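Local structure of putative invasin (Yersinia pseudotuberculosis IP 31758, 5N40) at residues 6-12 with 35-40; 23-29 with 71-77; 115-119 with 213-218; 307-312 with 324-328. The protein probably acts as a bacterial surface adhesin of the invasin family, presenting a C-type lectin-like adhesion domain at the tip of immunoglobulin-like domains. The protein carries 1 engineered substitution. All blocks are in the same frame, centred on the assembly; numbering follows the deposited sequence.

Contact 1: 6-12 with 35-40; sequences NLSTTNS and LRDSNN
Loop-to-loop contacts can be held by a few well-aimed polar bonds, and here three are short and nearly straight. Ser8 N donates to Arg36 O (2.9 Å), Arg36 N to Ser12 OG (2.9 Å), and Asn11 ND2 to Asp37 O (3.0 Å). Both polar groups of Arg36's backbone are thus taken up by 6-12, and Leu7 pairs with Asp37 (CA-CA 4.5 Å), Ser12 with Leu35 (CA-CA 4.8 Å). Ser12 OG (chi1 m) donates a hydrogen bond to Ser8 O (2.7 Å), and Ser12 N also binds Ser8 O (3.0 Å), closing a turn in which 9-11 have helical phi/psi. Ser8 in t accepts Asn11 N at OG (2.9 Å), an ST motif. In the other segment, Asp37 to Asn40 form a type I turn (Asn40 N to Asp37 O 2.9 Å); Asp37 OD1 takes Asn39 N at 2.8 Å, an Asx turn. Water 1 donates to Asn11 O (2.7 Å) and Asn40 OD1 (2.9 Å). Packing is modest: Leu7 (mt) CD2 meets Leu35 (tp) CD1 at 4.0 Å, both leucines also touching Leu92. An ST motif docked against a type I turn with its Asx turn lies at one end of the N-terminal, invasin-type, immunoglobulin-like domain.

Contact 2: 23-29 with 71-77; sequences ANGSDTS and TLTAGTL
An antiparallel strand pair that loosens into a loop illustrates how a strand pair can end without losing its backbone bonds. Ser29 and Leu72 form a hydrogen-bonded pair (Ser29 N to Leu72 O 2.9 Å, Leu72 N to Ser29 O 2.8 Å), and Thr28 faces Thr73 as the non-hydrogen-bonded pair, CA-CA 4.5 Å. Beyond the strands, Ala74 N donates to Asp27 O at 2.8 Å and Gly25 N to Gly75 O at 3.0 Å, Gly25 having positive phi (72°). This pairing joins strands 28-34 and 67-73 in the mixed sheet of the invasin-type, immunoglobulin-like domain. Asn24, chi1 p, shapes the connecting turn: its OD1 accepts Ser26 N (2.9 Å, an Asx turn) and Asp27 N (2.8 Å), while its ND2 donates to Asp27 OD1 (3.0 Å); Asp27 OD2 turns to Glu22 N. Thr28 CG2 rests 3.6 Å from Thr73 OG1 on one face; Ser29 and Leu72 occupy the other. Water 2 bridges Ala23 O (2.7 Å) and Thr76 O (2.8 Å).

Contact 3: 115-119 with 213-218; sequences ARKNI and NVTFNV
Parallel pairing can recruit a short strand to the edge of a sheet, and side chains may then reinforce the backbone ladder. Strands 116-118 and 213-217 run parallel, 4.4 Å apart at their axes and inclined by 28°, in the register Arg116-Thr215, Lys117-Phe216, Asn118-Asn217. The bonds alternate: Thr215 N to Ala115 O (2.9 Å), Lys117 N to Thr215 O (2.9 Å), Asn217 N to Lys117 O (2.7 Å) and Ile119 N to Asn217 O (2.9 Å). On the face of Arg116, Thr215, Asn118 and Asn217, the fully extended Arg116 (ttt) brings NE to 2.7 Å and NH2 to 3.0 Å from Asn217 OD1, with a second partner in the salt bridge from NH2 to Asp223. With Asn217 and Asn118 both m, Asn217 ND2 donates to Asn118 OD1 at 2.9 Å, and the Asn217 amide is used at both ends. Thr215 CG2 packs 3.9 Å from Arg116 CG, and water 3 links Ala115 O (3.0 Å) to Thr215 OG1 (2.7 Å). The other face holds Lys117, in m, which carries NZ away to Asp113, and Phe216, also m. Just past the strand, Ile119 (mt) sets CG1 3.8 Å from Phe216 CB. Phe216 packs on Ile123 of strand 123-131, in the other sheet of this immunoglobulin-like domain; strand 116-118 is the outermost of its own sheet, beside 209-217, whose far side pairs with 197-204.

Contact 4: 307-312 with 324-328; sequences TMQVYR and YVYMN
In the C-type lectin-like adhesion domain, a short antiparallel pair opens into loops whose side chains interlock. Tyr311 and Val325 form the hydrogen-bonded pair, Tyr311 N to Val325 O and Val325 N to Tyr311 O both at 2.8 Å; Arg312 faces Tyr324 in the neighbouring non-hydrogen-bonded pair, CA-CA 4.5 Å. Val310 (chi1 m) is the principal bump, entering the gap between a pair of tyrosines: both its methyls touch Tyr324 CD1 (CG2 3.5 Å, CG1 3.7 Å), and CG1 also sits almost squarely over the Tyr326 ring in a CH-pi contact, 3.6 Å from the centroid. Tyr324 also meets Tyr346 edge-to-face. Beside the Tyr311 ring, Met327 (mmm) fits in with CG 3.5 Å from Tyr311 CD1 and its SD 5.5 Å from the ring centroid, an oblique Met-aromatic contact; Leu287 and Leu290 of helix 284-293 touch Met327 as well. Where the two segments part, water 4 fills the hollow, lying 2.9 Å from Thr307 O, 2.7 Å from Gln309 O and 2.9 Å from Met327 N, whose proton it accepts.

An elongated single chain of consecutive domains explains the spacing of these contacts. Contacts 1 and 2 share the N-terminal invasin-type domain, their centres about 30 Å apart; their segments alternate along the chain, and strand 28-34 leads from contact 2 to the loop of contact 1. Contact 3 follows in the next immunoglobulin-like domain, its centre about 41 Å from that of contact 2, and contact 4 lies in the C-type lectin-like domain, its centre about 29 Å from that of contact 3. Contacts 1 and 4, on opposite sides of the chain's centre, are about 93 Å apart between centres. No two contacts touch; their spread is consistent with the adhesion domain lying far from the N-terminal end.

Contact 1: 6-12 with 35-40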
loop_
_atom_site.group_PDB
_atom_site.type_symbol
_atom_site.label_atom_id
_atom_site.label_comp_id
_atom_site.label_asym_id
_atom_site.label_seq_id
_atom_site.Cartn_x
_atom_site.Cartn_y
_atom_site.Cartn_z
ATOM N N ASN A 6 -44.050 12.691 39.807
ATOM C CA ASN A 6 -43.808 11.557 40.685
ATOM C C ASN A 6 -42.688 10.647 40.198
ATOM O O ASN A 6 -42.149 9.883 41.004
ATOM C CB ASN A 6 -45.090 10.733 40.854
ATOM C CG ASN A 6 -45.593 10.158 39.544
ATOM O OD1 ASN A 6 -45.607 10.841 38.518
ATOM N ND2 ASN A 6 -46.009 8.893 39.571
ATOM N N LEU A 7 -42.312 10.714 38.920
ATOM C CA LEU A 7 -41.230 9.876 38.407
ATOM C C LEU A 7 -39.895 10.353 38.970
ATOM O O LEU A 7 -39.520 11.519 38.801
ATOM C CB LEU A 7 -41.208 9.904 36.878
ATOM C CG LEU A 7 -42.493 9.497 36.149
ATOM C CD1 LEU A 7 -42.282 9.506 34.648
ATOM C CD2 LEU A 7 -43.000 8.132 36.612
ATOM N N SER A 8 -39.168 9.453 39.628
ATOM C CA SER A 8 -37.902 9.793 40.267
ATOM C C SER A 8 -36.745 9.377 39.370
ATOM O O SER A 8 -36.638 8.207 38.995
ATOM C CB SER A 8 -37.768 9.114 41.628
ATOM O OG SER A 8 -36.443 9.260 42.122
ATOM N N THR A 9 -35.876 10.333 39.037
ATOM C CA THR A 9 -34.703 10.014 38.234
ATOM C C THR A 9 -33.611 9.337 39.050
ATOM O O THR A 9 -32.686 8.764 38.466
ATOM C CB THR A 9 -34.154 11.284 37.570
ATOM O OG1 THR A 9 -33.783 12.240 38.568
ATOM C CG2 THR A 9 -35.201 11.901 36.664
ATOM N N THR A 10 -33.700 9.381 40.382
ATOM C CA THR A 10 -32.728 8.722 41.246
ATOM C C THR A 10 -33.172 7.322 41.663
ATOM O O THR A 10 -32.335 6.423 41.788
ATOM C CB THR A 10 -32.467 9.573 42.495
ATOM O OG1 THR A 10 -33.711 9.862 43.150
ATOM C CG2 THR A 10 -31.778 10.870 42.121
ATOM N N ASN A 11 -34.470 7.112 41.898
ATOM C CA ASN A 11 -34.942 5.769 42.214
ATOM C C ASN A 11 -35.123 4.921 40.963
ATOM O O ASN A 11 -35.011 3.692 41.032
ATOM C CB ASN A 11 -36.258 5.827 42.992
ATOM C CG ASN A 11 -36.091 6.431 44.371
ATOM O OD1 ASN A 11 -35.024 6.342 44.974
ATOM N ND2 ASN A 11 -37.148 7.058 44.873
ATOM N N SER A 12 -35.408 5.545 39.827
ATOM C CA SER A 12 -35.461 4.823 38.568
ATOM C C SER A 12 -34.053 4.519 38.074
ATOM O O SER A 12 -33.120 5.298 38.280
ATOM C CB SER A 12 -36.203 5.631 37.506
ATOM O OG SER A 12 -37.540 5.877 37.886
ATOM N N LEU A 35 -38.878 1.722 36.597
ATOM C CA LEU A 35 -39.507 3.028 36.745
ATOM C C LEU A 35 -40.102 3.147 38.142
ATOM O O LEU A 35 -40.969 2.354 38.527
ATOM C CB LEU A 35 -40.575 3.227 35.672
ATOM C CG LEU A 35 -41.179 4.630 35.569
ATOM C CD1 LEU A 35 -40.115 5.671 35.258
ATOM C CD2 LEU A 35 -42.278 4.668 34.516
ATOM N N ARG A 36 -39.632 4.131 38.902
ATOM C CA ARG A 36 -39.982 4.265 40.310
ATOM C C ARG A 36 -40.343 5.710 40.611
ATOM O O ARG A 36 -39.820 6.637 39.985
ATOM C CB ARG A 36 -38.826 3.816 41.214
ATOM C CG ARG A 36 -38.465 2.340 41.068
ATOM C CD ARG A 36 -39.541 1.454 41.705
ATOM N NE ARG A 36 -39.263 0.018 41.618
ATOM C CZ ARG A 36 -39.651 -0.774 40.619
ATOM N NH1 ARG A 36 -40.320 -0.284 39.578
ATOM N NH2 ARG A 36 -39.353 -2.066 40.649
ATOM N N ASP A 37 -41.257 5.891 41.562
ATOM C CA ASP A 37 -41.621 7.228 41.995
ATOM C C ASP A 37 -40.733 7.654 43.165
ATOM O O ASP A 37 -39.791 6.958 43.551
ATOM C CB ASP A 37 -43.119 7.308 42.325
ATOM C CG ASP A 37 -43.523 6.509 43.572
ATOM O OD1 ASP A 37 -42.660 6.135 44.387
ATOM O OD2 ASP A 37 -44.739 6.257 43.733
ATOM N N SER A 38 -41.016 8.837 43.715
ATOM C CA SER A 38 -40.170 9.405 44.758
ATOM C C SER A 38 -40.216 8.600 46.050
ATOM O O SER A 38 -39.353 8.793 46.912
ATOM C CB SER A 38 -40.588 10.845 45.039
ATOM O OG SER A 38 -41.939 10.897 45.462
ATOM N N ASN A 39 -41.204 7.722 46.206
ATOM C CA ASN A 39 -41.302 6.827 47.350
ATOM C C ASN A 39 -40.784 5.432 47.035
ATOM O O ASN A 39 -40.945 4.515 47.850
ATOM C CB ASN A 39 -42.754 6.749 47.825
ATOM C CG ASN A 39 -43.245 8.059 48.399
ATOM O OD1 ASN A 39 -42.604 8.643 49.271
ATOM N ND2 ASN A 39 -44.381 8.538 47.902
ATOM N N ASN A 40 -40.176 5.262 45.862
ATOM C CA ASN A 40 -39.663 3.993 45.354
ATOM C C ASN A 40 -40.760 2.970 45.090
ATOM O O ASN A 40 -40.497 1.763 45.095
ATOM C CB ASN A 40 -38.607 3.393 46.282
ATOM C CG ASN A 40 -37.643 2.487 45.537
ATOM O OD1 ASN A 40 -37.320 2.730 44.369
ATOM N ND2 ASN A 40 -37.188 1.434 46.201
HETATM O O HOH W 1 -34.638 2.383 43.404
#

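Contact 2: 23-29 with 71-77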
loop_
_atom_site.group_PDB
_atom_site.type_symbol
_atom_site.label_atom_id
_atom_site.label_comp_id
_atom_site.label_asym_id
_atom_site.label_seq_id
_atom_site.Cartn_x
_atom_site.Cartn_y
_atom_site.Cartn_z
ATOM N N ALA A 23 -19.877 -5.181 16.883
ATOM C CA ALA A 23 -20.471 -4.405 15.790
ATOM C C ALA A 23 -20.651 -5.278 14.544
ATOM O O ALA A 23 -20.060 -5.042 13.489
ATOM C CB ALA A 23 -19.608 -3.187 15.477
ATOM N N ASN A 24 -21.510 -6.295 14.683
ATOM C CA ASN A 24 -21.716 -7.298 13.643
ATOM C C ASN A 24 -23.149 -7.331 13.115
ATOM O O ASN A 24 -23.497 -8.245 12.356
ATOM C CB ASN A 24 -21.325 -8.683 14.166
ATOM C CG ASN A 24 -22.176 -9.129 15.350
ATOM O OD1 ASN A 24 -23.195 -8.505 15.671
ATOM N ND2 ASN A 24 -21.765 -10.215 15.996
ATOM N N GLY A 25 -23.983 -6.363 13.482
ATOM C CA GLY A 25 -25.350 -6.315 13.004
ATOM C C GLY A 25 -26.272 -7.358 13.587
ATOM O O GLY A 25 -27.420 -7.465 13.136
ATOM N N SER A 26 -25.816 -8.132 14.579
ATOM C CA SER A 26 -26.631 -9.223 15.105
ATOM C C SER A 26 -26.553 -9.409 16.612
ATOM O O SER A 26 -27.517 -9.933 17.179
ATOM C CB SER A 26 -26.250 -10.547 14.432
ATOM O OG SER A 26 -24.894 -10.871 14.675
ATOM N N ASP A 27 -25.465 -9.031 17.285
ATOM C CA ASP A 27 -25.406 -9.174 18.741
ATOM C C ASP A 27 -26.503 -8.341 19.394
ATOM O O ASP A 27 -26.852 -7.264 18.916
ATOM C CB ASP A 27 -24.043 -8.723 19.281
ATOM C CG ASP A 27 -22.968 -9.793 19.180
ATOM O OD1 ASP A 27 -23.202 -10.840 18.548
ATOM O OD2 ASP A 27 -21.871 -9.567 19.739
ATOM N N THR A 28 -27.037 -8.830 20.517
ATOM C CA THR A 28 -28.158 -8.170 21.170
ATOM C C THR A 28 -27.859 -7.912 22.643
ATOM O O THR A 28 -26.994 -8.551 23.256
ATOM C CB THR A 28 -29.448 -8.998 21.047
ATOM O OG1 THR A 28 -29.251 -10.293 21.627
ATOM C CG2 THR A 28 -29.844 -9.146 19.585
ATOM N N SER A 29 -28.598 -6.945 23.192
ATOM C CA SER A 29 -28.570 -6.611 24.607
ATOM C C SER A 29 -29.968 -6.204 25.047
ATOM O O SER A 29 -30.726 -5.612 24.281
ATOM C CB SER A 29 -27.586 -5.474 24.906
ATOM O OG SER A 29 -27.594 -5.154 26.289
ATOM N N THR A 71 -35.096 -4.922 23.273
ATOM C CA THR A 71 -33.872 -5.539 22.780
ATOM C C THR A 71 -33.170 -4.565 21.840
ATOM O O THR A 71 -33.771 -4.091 20.870
ATOM C CB THR A 71 -34.168 -6.857 22.066
ATOM O OG1 THR A 71 -34.727 -7.792 22.999
ATOM C CG2 THR A 71 -32.895 -7.451 21.458
ATOM N N LEU A 72 -31.910 -4.266 22.141
ATOM C CA LEU A 72 -31.042 -3.547 21.227
ATOM C C LEU A 72 -30.269 -4.549 20.388
ATOM O O LEU A 72 -29.752 -5.540 20.907
ATOM C CB LEU A 72 -30.060 -2.657 21.990
ATOM C CG LEU A 72 -29.104 -1.864 21.099
ATOM C CD1 LEU A 72 -29.617 -0.466 20.897
ATOM C CD2 LEU A 72 -27.705 -1.838 21.667
ATOM N N THR A 73 -30.181 -4.279 19.090
ATOM C CA THR A 73 -29.362 -5.068 18.185
ATOM C C THR A 73 -28.238 -4.184 17.664
ATOM O O THR A 73 -28.484 -3.056 17.237
ATOM C CB THR A 73 -30.196 -5.628 17.026
ATOM O OG1 THR A 73 -31.207 -6.505 17.553
ATOM C CG2 THR A 73 -29.323 -6.405 16.044
ATOM N N ALA A 74 -27.011 -4.694 17.724
ATOM C CA ALA A 74 -25.870 -3.935 17.244
ATOM C C ALA A 74 -26.066 -3.546 15.784
ATOM O O ALA A 74 -26.705 -4.256 15.005
ATOM C CB ALA A 74 -24.590 -4.752 17.393
ATOM N N GLY A 75 -25.532 -2.390 15.423
ATOM C CA GLY A 75 -25.254 -2.067 14.037
ATOM C C GLY A 75 -23.887 -2.575 13.642
ATOM O O GLY A 75 -23.359 -3.530 14.221
ATOM N N THR A 76 -23.283 -1.908 12.659
ATOM C CA THR A 76 -21.948 -2.263 12.196
ATOM C C THR A 76 -20.910 -1.183 12.493
ATOM O O THR A 76 -19.775 -1.279 12.010
ATOM C CB THR A 76 -21.993 -2.572 10.700
ATOM O OG1 THR A 76 -22.742 -1.557 10.027
ATOM C CG2 THR A 76 -22.659 -3.919 10.471
ATOM N N LEU A 77 -21.252 -0.185 13.306
ATOM C CA LEU A 77 -20.333 0.871 13.711
ATOM C C LEU A 77 -19.905 0.658 15.157
ATOM O O LEU A 77 -20.749 0.489 16.040
ATOM C CB LEU A 77 -20.979 2.251 13.568
ATOM C CG LEU A 77 -21.473 2.601 12.165
ATOM C CD1 LEU A 77 -22.205 3.940 12.165
ATOM C CD2 LEU A 77 -20.314 2.604 11.197
HETATM O O HOH W 2 -18.247 -3.587 12.158
#

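Contact 3: 115-119 with 213-218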
loop_
_atom_site.group_PDB
_atom_site.type_symbol
_atom_site.label_atom_id
_atom_site.label_comp_id
_atom_site.label_asym_id
_atom_site.label_seq_id
_atom_site.Cartn_x
_atom_site.Cartn_y
_atom_site.Cartn_z
ATOM N N ALA A 115 0.622 -7.856 -8.638
ATOM C CA ALA A 115 1.466 -7.592 -7.480
ATOM C C ALA A 115 2.742 -6.849 -7.834
ATOM O O ALA A 115 3.401 -6.336 -6.926
ATOM C CB ALA A 115 1.827 -8.897 -6.770
ATOM N N ARG A 116 3.099 -6.773 -9.116
ATOM C CA ARG A 116 4.346 -6.145 -9.537
ATOM C C ARG A 116 4.073 -5.254 -10.735
ATOM O O ARG A 116 3.617 -5.734 -11.777
ATOM C CB ARG A 116 5.405 -7.193 -9.885
ATOM C CG ARG A 116 6.714 -6.584 -10.372
ATOM C CD ARG A 116 7.754 -7.632 -10.687
ATOM N NE ARG A 116 8.941 -6.989 -11.228
ATOM C CZ ARG A 116 9.859 -7.589 -11.978
ATOM N NH1 ARG A 116 9.734 -8.873 -12.297
ATOM N NH2 ARG A 116 10.894 -6.892 -12.421
ATOM N N LYS A 117 4.356 -3.964 -10.586
ATOM C CA LYS A 117 4.214 -3.012 -11.673
ATOM C C LYS A 117 5.449 -2.120 -11.679
ATOM O O LYS A 117 6.409 -2.356 -10.938
ATOM C CB LYS A 117 2.914 -2.204 -11.539
ATOM C CG LYS A 117 1.635 -3.037 -11.596
ATOM C CD LYS A 117 0.398 -2.139 -11.731
ATOM C CE LYS A 117 -0.907 -2.948 -11.727
ATOM N NZ LYS A 117 -2.136 -2.121 -11.986
ATOM N N ASN A 118 5.433 -1.110 -12.540
ATOM C CA ASN A 118 6.535 -0.170 -12.671
ATOM C C ASN A 118 6.236 1.098 -11.886
ATOM O O ASN A 118 5.083 1.528 -11.787
ATOM C CB ASN A 118 6.782 0.202 -14.136
ATOM C CG ASN A 118 6.995 -1.007 -15.019
ATOM O OD1 ASN A 118 7.697 -1.947 -14.646
ATOM N ND2 ASN A 118 6.374 -0.996 -16.201
ATOM N N ILE A 119 7.292 1.713 -11.351
ATOM C CA ILE A 119 7.136 3.025 -10.735
ATOM C C ILE A 119 6.449 3.950 -11.727
ATOM O O ILE A 119 6.838 4.033 -12.897
ATOM C CB ILE A 119 8.498 3.579 -10.281
ATOM C CG1 ILE A 119 8.995 2.808 -9.058
ATOM C CG2 ILE A 119 8.393 5.072 -9.946
ATOM C CD1 ILE A 119 10.404 3.180 -8.614
ATOM N N ASN A 213 2.142 -8.361 -0.777
ATOM C CA ASN A 213 3.352 -7.745 -1.298
ATOM C C ASN A 213 3.037 -6.919 -2.534
ATOM O O ASN A 213 2.247 -7.333 -3.389
ATOM C CB ASN A 213 4.404 -8.801 -1.643
ATOM C CG ASN A 213 4.994 -9.457 -0.420
ATOM O OD1 ASN A 213 5.102 -8.840 0.638
ATOM N ND2 ASN A 213 5.382 -10.716 -0.555
ATOM N N VAL A 214 3.648 -5.743 -2.616
ATOM C CA VAL A 214 3.597 -4.915 -3.810
ATOM C C VAL A 214 5.023 -4.568 -4.213
ATOM O O VAL A 214 5.866 -4.247 -3.367
ATOM C CB VAL A 214 2.750 -3.642 -3.593
ATOM C CG1 VAL A 214 1.281 -4.024 -3.361
ATOM C CG2 VAL A 214 3.297 -2.816 -2.431
ATOM N N THR A 215 5.296 -4.651 -5.511
ATOM C CA THR A 215 6.620 -4.389 -6.049
ATOM C C THR A 215 6.484 -3.339 -7.139
ATOM O O THR A 215 5.619 -3.459 -8.008
ATOM C CB THR A 215 7.246 -5.672 -6.604
ATOM O OG1 THR A 215 7.369 -6.629 -5.545
ATOM C CG2 THR A 215 8.621 -5.407 -7.216
ATOM N N PHE A 216 7.321 -2.308 -7.076
ATOM C CA PHE A 216 7.342 -1.255 -8.086
ATOM C C PHE A 216 8.738 -1.200 -8.682
ATOM O O PHE A 216 9.709 -0.878 -7.987
ATOM C CB PHE A 216 6.929 0.096 -7.496
ATOM C CG PHE A 216 5.482 0.160 -7.079
ATOM C CD1 PHE A 216 5.072 -0.273 -5.816
ATOM C CD2 PHE A 216 4.522 0.637 -7.948
ATOM C CE1 PHE A 216 3.735 -0.199 -5.441
ATOM C CE2 PHE A 216 3.195 0.696 -7.586
ATOM C CZ PHE A 216 2.797 0.282 -6.321
ATOM N N ASN A 217 8.829 -1.520 -9.970
ATOM C CA ASN A 217 10.111 -1.597 -10.651
ATOM C C ASN A 217 10.719 -0.220 -10.852
ATOM O O ASN A 217 10.026 0.737 -11.200
ATOM C CB ASN A 217 9.941 -2.255 -12.014
ATOM C CG ASN A 217 9.420 -3.658 -11.922
ATOM O OD1 ASN A 217 9.835 -4.433 -11.061
ATOM N ND2 ASN A 217 8.515 -4.013 -12.837
ATOM N N VAL A 218 12.032 -0.141 -10.661
ATOM C CA VAL A 218 12.809 1.063 -10.945
ATOM C C VAL A 218 13.415 0.937 -12.341
ATOM O O VAL A 218 13.832 -0.152 -12.757
ATOM C CB VAL A 218 13.894 1.268 -9.870
ATOM C CG1 VAL A 218 15.011 0.231 -10.010
ATOM C CG2 VAL A 218 14.430 2.689 -9.925
HETATM O O HOH W 3 5.058 -7.828 -4.948
#

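Contact 4: 307-312 with 324-328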
loop_
_atom_site.group_PDB
_atom_site.type_symbol
_atom_site.label_atom_id
_atom_site.label_comp_id
_atom_site.label_asym_id
_atom_site.label_seq_id
_atom_site.Cartn_x
_atom_site.Cartn_y
_atom_site.Cartn_z
ATOM N N THR A 307 24.674 5.849 -17.247
ATOM C CA THR A 307 25.332 6.794 -18.148
ATOM C C THR A 307 26.528 7.517 -17.533
ATOM O O THR A 307 27.100 8.396 -18.191
ATOM C CB THR A 307 24.326 7.835 -18.652
ATOM O OG1 THR A 307 23.761 8.535 -17.539
ATOM C CG2 THR A 307 23.229 7.180 -19.476
ATOM N N MET A 308 26.934 7.186 -16.307
ATOM C CA MET A 308 28.084 7.878 -15.723
ATOM C C MET A 308 29.385 7.532 -16.441
ATOM O O MET A 308 30.335 8.324 -16.405
ATOM C CB MET A 308 28.213 7.551 -14.233
ATOM C CG MET A 308 27.186 8.246 -13.360
ATOM S SD MET A 308 27.393 7.846 -11.608
ATOM C CE MET A 308 26.265 9.014 -10.850
ATOM N N GLN A 309 29.454 6.376 -17.094
ATOM C CA GLN A 309 30.654 5.948 -17.795
ATOM C C GLN A 309 30.358 5.813 -19.282
ATOM O O GLN A 309 29.229 5.518 -19.688
ATOM C CB GLN A 309 31.192 4.618 -17.245
ATOM C CG GLN A 309 31.337 4.577 -15.723
ATOM C CD GLN A 309 32.172 5.725 -15.165
ATOM O OE1 GLN A 309 32.948 6.361 -15.885
ATOM N NE2 GLN A 309 32.010 5.996 -13.871
ATOM N N VAL A 310 31.391 6.030 -20.093
ATOM C CA VAL A 310 31.192 6.131 -21.533
ATOM C C VAL A 310 30.900 4.761 -22.135
ATOM O O VAL A 310 31.148 3.707 -21.534
ATOM C CB VAL A 310 32.415 6.785 -22.197
ATOM C CG1 VAL A 310 32.670 8.145 -21.571
ATOM C CG2 VAL A 310 33.652 5.886 -22.073
ATOM N N TYR A 311 30.364 4.790 -23.356
ATOM C CA TYR A 311 30.046 3.607 -24.141
ATOM C C TYR A 311 31.010 3.499 -25.314
ATOM O O TYR A 311 31.317 4.500 -25.969
ATOM C CB TYR A 311 28.598 3.673 -24.653
ATOM C CG TYR A 311 27.573 3.349 -23.581
ATOM C CD1 TYR A 311 27.414 4.163 -22.469
ATOM C CD2 TYR A 311 26.768 2.222 -23.687
ATOM C CE1 TYR A 311 26.489 3.848 -21.474
ATOM C CE2 TYR A 311 25.836 1.908 -22.704
ATOM C CZ TYR A 311 25.699 2.725 -21.609
ATOM O OH TYR A 311 24.769 2.398 -20.628
ATOM N N ARG A 312 31.490 2.288 -25.576
ATOM C CA ARG A 312 32.473 2.089 -26.635
ATOM C C ARG A 312 31.806 2.108 -28.006
ATOM O O ARG A 312 30.656 1.690 -28.172
ATOM C CB ARG A 312 33.224 0.766 -26.443
ATOM C CG ARG A 312 34.141 0.761 -25.229
ATOM C CD ARG A 312 35.158 -0.380 -25.272
ATOM N NE ARG A 312 36.229 -0.164 -24.302
ATOM C CZ ARG A 312 37.258 0.660 -24.487
ATOM N NH1 ARG A 312 37.370 1.354 -25.615
ATOM N NH2 ARG A 312 38.178 0.793 -23.542
ATOM N N TYR A 324 34.775 6.816 -27.914
ATOM C CA TYR A 324 33.732 6.417 -26.987
ATOM C C TYR A 324 32.744 7.571 -26.876
ATOM O O TYR A 324 33.055 8.712 -27.227
ATOM C CB TYR A 324 34.323 6.036 -25.621
ATOM C CG TYR A 324 35.339 7.012 -25.053
ATOM C CD1 TYR A 324 34.934 8.194 -24.446
ATOM C CD2 TYR A 324 36.703 6.733 -25.095
ATOM C CE1 TYR A 324 35.855 9.077 -23.911
ATOM C CE2 TYR A 324 37.629 7.611 -24.562
ATOM C CZ TYR A 324 37.198 8.779 -23.969
ATOM O OH TYR A 324 38.108 9.666 -23.434
ATOM N N VAL A 325 31.535 7.273 -26.407
ATOM C CA VAL A 325 30.456 8.252 -26.382
ATOM C C VAL A 325 29.909 8.377 -24.964
ATOM O O VAL A 325 29.629 7.368 -24.305
ATOM C CB VAL A 325 29.332 7.879 -27.363
ATOM C CG1 VAL A 325 28.279 8.977 -27.397
ATOM C CG2 VAL A 325 29.893 7.634 -28.766
ATOM N N TYR A 326 29.754 9.618 -24.509
ATOM C CA TYR A 326 29.034 9.952 -23.282
ATOM C C TYR A 326 27.543 9.923 -23.596
ATOM O O TYR A 326 27.016 10.841 -24.231
ATOM C CB TYR A 326 29.439 11.332 -22.778
ATOM C CG TYR A 326 30.898 11.501 -22.406
ATOM C CD1 TYR A 326 31.882 11.559 -23.381
ATOM C CD2 TYR A 326 31.283 11.641 -21.078
ATOM C CE1 TYR A 326 33.216 11.732 -23.043
ATOM C CE2 TYR A 326 32.611 11.814 -20.729
ATOM C CZ TYR A 326 33.572 11.860 -21.715
ATOM O OH TYR A 326 34.894 12.031 -21.372
ATOM N N MET A 327 26.844 8.880 -23.150
ATOM C CA MET A 327 25.434 8.764 -23.496
ATOM C C MET A 327 24.536 9.643 -22.632
ATOM O O MET A 327 23.317 9.660 -22.846
ATOM C CB MET A 327 25.004 7.295 -23.421
ATOM C CG MET A 327 25.672 6.427 -24.478
ATOM S SD MET A 327 25.342 6.989 -26.165
ATOM C CE MET A 327 23.605 6.617 -26.336
ATOM N N ASN A 328 25.103 10.395 -21.691
ATOM C CA ASN A 328 24.347 11.399 -20.956
ATOM C C ASN A 328 24.295 12.741 -21.676
ATOM O O ASN A 328 23.346 13.508 -21.462
ATOM C CB ASN A 328 24.952 11.598 -19.562
ATOM C CG ASN A 328 26.449 11.883 -19.603
ATOM O OD1 ASN A 328 27.218 11.173 -20.262
ATOM N ND2 ASN A 328 26.867 12.929 -18.900
HETATM O O HOH W 4 27.516 7.262 -20.797
#